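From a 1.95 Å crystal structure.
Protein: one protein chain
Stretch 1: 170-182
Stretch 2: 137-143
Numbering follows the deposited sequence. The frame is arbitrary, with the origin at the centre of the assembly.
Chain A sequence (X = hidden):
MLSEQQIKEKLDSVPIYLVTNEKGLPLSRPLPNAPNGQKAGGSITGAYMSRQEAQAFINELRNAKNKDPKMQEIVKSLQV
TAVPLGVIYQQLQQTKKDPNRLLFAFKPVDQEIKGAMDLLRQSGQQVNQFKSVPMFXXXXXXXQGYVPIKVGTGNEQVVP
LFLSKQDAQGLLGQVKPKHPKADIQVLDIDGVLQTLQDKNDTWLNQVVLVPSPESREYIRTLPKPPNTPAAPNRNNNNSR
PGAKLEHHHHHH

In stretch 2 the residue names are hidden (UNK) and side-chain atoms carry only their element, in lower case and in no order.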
# COMPACT_ATOMS: atom_id res chain seq x y z
N GLY A 170 2.30 7.29 -17.36
CA GLY A 170 1.28 8.06 -18.05
C GLY A 170 1.44 9.54 -17.85
O GLY A 170 1.45 10.29 -18.83
N LEU A 171 1.57 9.98 -16.60
CA LEU A 171 1.80 11.40 -16.28
C LEU A 171 3.14 11.92 -16.79
O LEU A 171 3.21 13.02 -17.34
CB LEU A 171 1.73 11.65 -14.77
CG LEU A 171 1.88 13.10 -14.27
CD1 LEU A 171 0.84 14.05 -14.85
CD2 LEU A 171 1.79 13.11 -12.75
N LEU A 172 4.19 11.10 -16.65
CA LEU A 172 5.49 11.43 -17.24
C LEU A 172 5.33 11.83 -18.71
O LEU A 172 5.76 12.91 -19.12
CB LEU A 172 6.46 10.26 -17.12
CG LEU A 172 7.85 10.52 -17.70
CD1 LEU A 172 8.40 11.81 -17.13
CD2 LEU A 172 8.76 9.34 -17.42
N GLY A 173 4.66 10.95 -19.47
CA GLY A 173 4.36 11.18 -20.89
C GLY A 173 3.70 12.53 -21.18
O GLY A 173 4.02 13.16 -22.18
N GLN A 174 2.81 12.98 -20.29
CA GLN A 174 2.14 14.29 -20.46
C GLN A 174 3.05 15.48 -20.15
O GLN A 174 2.85 16.57 -20.68
CB GLN A 174 0.89 14.41 -19.57
CG GLN A 174 -0.27 13.52 -19.98
CD GLN A 174 -1.34 13.41 -18.90
OE1 GLN A 174 -1.86 14.41 -18.41
NE2 GLN A 174 -1.67 12.18 -18.53
N VAL A 175 4.04 15.26 -19.29
CA VAL A 175 4.94 16.33 -18.84
C VAL A 175 6.20 16.43 -19.73
O VAL A 175 6.81 17.50 -19.85
CB VAL A 175 5.36 16.08 -17.36
CG1 VAL A 175 6.43 17.06 -16.91
CG2 VAL A 175 4.16 16.17 -16.45
N LYS A 176 6.58 15.32 -20.35
CA LYS A 176 7.90 15.19 -20.97
C LYS A 176 8.15 16.12 -22.18
O LYS A 176 9.26 16.61 -22.33
CB LYS A 176 8.19 13.73 -21.35
CG LYS A 176 9.54 13.21 -20.86
CD LYS A 176 9.74 11.76 -21.34
CE LYS A 176 11.20 11.38 -21.55
NZ LYS A 176 11.73 10.55 -20.44
N PRO A 177 7.13 16.36 -23.02
CA PRO A 177 7.36 17.30 -24.14
C PRO A 177 7.93 18.66 -23.68
O PRO A 177 8.96 19.12 -24.18
CB PRO A 177 5.95 17.45 -24.74
CG PRO A 177 5.31 16.15 -24.51
CD PRO A 177 5.81 15.70 -23.14
N LYS A 178 7.27 19.28 -22.71
CA LYS A 178 7.68 20.59 -22.23
C LYS A 178 8.80 20.50 -21.19
O LYS A 178 9.47 21.49 -20.94
CB LYS A 178 6.48 21.34 -21.66
CG LYS A 178 5.35 21.51 -22.68
CD LYS A 178 4.20 22.41 -22.19
CE LYS A 178 3.77 22.04 -20.79
NZ LYS A 178 2.38 22.49 -20.45
N HIS A 179 8.98 19.32 -20.60
CA HIS A 179 10.03 19.09 -19.58
C HIS A 179 10.82 17.83 -19.92
O HIS A 179 10.58 16.76 -19.36
CB HIS A 179 9.41 18.98 -18.19
CG HIS A 179 8.61 20.19 -17.79
ND1 HIS A 179 9.17 21.26 -17.12
CD2 HIS A 179 7.31 20.50 -17.99
CE1 HIS A 179 8.23 22.17 -16.92
NE2 HIS A 179 7.10 21.74 -17.44
N PRO A 180 11.76 17.95 -20.88
CA PRO A 180 12.42 16.74 -21.42
C PRO A 180 13.26 15.98 -20.40
O PRO A 180 13.53 14.80 -20.62
CB PRO A 180 13.30 17.30 -22.55
CG PRO A 180 12.66 18.60 -22.92
CD PRO A 180 12.15 19.16 -21.63
N LYS A 181 13.66 16.65 -19.33
CA LYS A 181 14.38 16.04 -18.21
C LYS A 181 13.46 15.39 -17.14
O LYS A 181 13.96 14.84 -16.15
CB LYS A 181 15.26 17.09 -17.53
CG LYS A 181 16.46 17.54 -18.40
CD LYS A 181 17.04 18.89 -17.99
CE LYS A 181 18.39 18.77 -17.28
NZ LYS A 181 18.32 17.86 -16.11
N ALA A 182 12.15 15.46 -17.34
CA ALA A 182 11.19 14.87 -16.37
C ALA A 182 11.46 13.38 -16.10
O ALA A 182 11.90 12.65 -16.98
CB ALA A 182 9.75 15.08 -16.82
N UNK A 137 6.54 8.87 -8.16
CA UNK A 137 6.15 10.27 -8.23
C UNK A 137 6.89 10.91 -9.39
O UNK A 137 8.11 10.71 -9.54
c UNK A 137 6.46 10.99 -6.90
N UNK A 138 6.14 11.65 -10.20
CA UNK A 138 6.72 12.31 -11.36
C UNK A 138 7.33 13.64 -10.98
O UNK A 138 6.73 14.41 -10.25
c UNK A 138 6.23 13.34 -13.65
c UNK A 138 5.68 12.49 -12.45
c UNK A 138 5.23 11.11 -12.90
N UNK A 139 8.54 13.90 -11.48
CA UNK A 139 9.23 15.15 -11.17
C UNK A 139 9.54 15.84 -12.46
O UNK A 139 9.75 15.19 -13.48
c UNK A 139 13.78 12.62 -8.57
c UNK A 139 10.53 14.90 -10.44
n UNK A 139 14.12 12.97 -7.34
c UNK A 139 11.75 14.03 -8.49
c UNK A 139 10.41 14.09 -9.17
n UNK A 139 14.54 11.77 -9.25
n UNK A 139 12.67 13.10 -9.14
N UNK A 140 9.58 17.17 -12.41
CA UNK A 140 9.99 17.97 -13.56
C UNK A 140 11.44 17.62 -14.01
O UNK A 140 11.75 17.63 -15.21
c UNK A 140 6.31 20.46 -14.15
c UNK A 140 8.44 19.96 -13.12
c UNK A 140 6.59 20.73 -11.80
c UNK A 140 9.87 19.47 -13.24
c UNK A 140 5.79 20.82 -12.91
c UNK A 140 7.63 20.05 -14.25
c UNK A 140 7.91 20.30 -11.90
N UNK A 141 12.30 17.32 -13.04
CA UNK A 141 13.67 16.87 -13.28
C UNK A 141 14.19 16.32 -11.96
O UNK A 141 13.64 16.64 -10.92
c UNK A 141 14.57 18.04 -13.78
N UNK A 142 15.24 15.47 -12.00
CA UNK A 142 15.77 14.86 -10.77
C UNK A 142 15.99 15.85 -9.62
O UNK A 142 15.80 15.51 -8.46
c UNK A 142 17.10 14.25 -11.22
c UNK A 142 15.97 15.02 -13.20
c UNK A 142 16.90 13.95 -12.68
N UNK A 143 16.37 17.08 -9.98
CA UNK A 143 16.66 18.15 -9.01
C UNK A 143 15.52 19.16 -8.89
O UNK A 143 15.70 20.25 -8.34
c UNK A 143 18.00 19.05 -10.97
c UNK A 143 17.94 18.89 -9.46
o UNK A 143 17.15 19.77 -11.54
o UNK A 143 18.88 18.41 -11.58

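Position 137 carries one side-chain atom, a carbon. It points away from stretch 1 and touches nothing there. A lone CB is alanine, so this is Ala137, in the strand.

Position 138 has three side-chain carbons: one bonded to CA and carrying the other two. The CA-to-CB bond points toward stretch 1. The CB of 138 lies 4.0 Å from CD2 of Leu171, and one branch carbon comes within 3.9 Å of the backbone N of Leu172. Three carbons, branched at CB and with nothing beyond the two branches, mean valine. In Val138, CG1 is 4.4 Å from CD1 of Leu172 and 4.5 Å from CG2 of Val175.

Position 139 has three carbons in a row, then a nitrogen, then a carbon bearing two more nitrogens. Its side chain makes no close contact with stretch 1. That planar end is a guanidinium group, so the residue is Arg139. The side chain hydrogen-bonds elsewhere in the structure. Its backbone does make contact: the O of Arg139 is 3.2 Å from CA of Ala182, a CA-H...O contact.

Position 140 has one carbon followed by a ring of six carbons. One ring carbon is 3.5 Å from CE1 of His179 and 4.2 Å from CG1 of Val175. No oxygen is attached, so it is phenylalanine. Phe140 turns its ring edge toward the face of the His179 ring. The centroids are 4.6 Å apart and the planes meet at 53°.

Position 141 again has a single side-chain carbon. The CB of 141 lies 3.9 Å from CB of Lys181. This is Ala141. The CA of Ala141 is 3.5 Å from O of Lys181, a nearly straight CA-H...O contact with 165° at the hydrogen.

Position 142 has three carbons that close a ring onto the backbone N. The ring carbon of 142 bonded to N lies 3.6 Å from O of Lys181. Only proline closes such a ring, so this is Pro142.

Position 143 has two carbons, the second carrying two oxygens. One of the oxygens is 4.6 Å from NZ of Lys181, beyond a salt bridge. A carboxylate carbon bonded directly to CB makes this Asp143.

The contact has two parts. Val138 packs against the apolar side chains of Leu171, Leu172 and Val175, while Phe140 reaches Val175 and His179. Beyond the helix, a type I turn from His179 to Ala182 brings the two backbones together, with the CA atoms of Ala182 and Phe140 4.4 Å apart. No hydrogen bond crosses. The O of Phe140 is 3.1 Å from N of Ala182, but the angle is poor, and the N of Ala182 bonds to O of His179 at 2.9 Å. Apolar packing, the aromatic pair and CA-H...O contacts join the stretches.

Stretch 2, residues 137-143: AVRFAPD
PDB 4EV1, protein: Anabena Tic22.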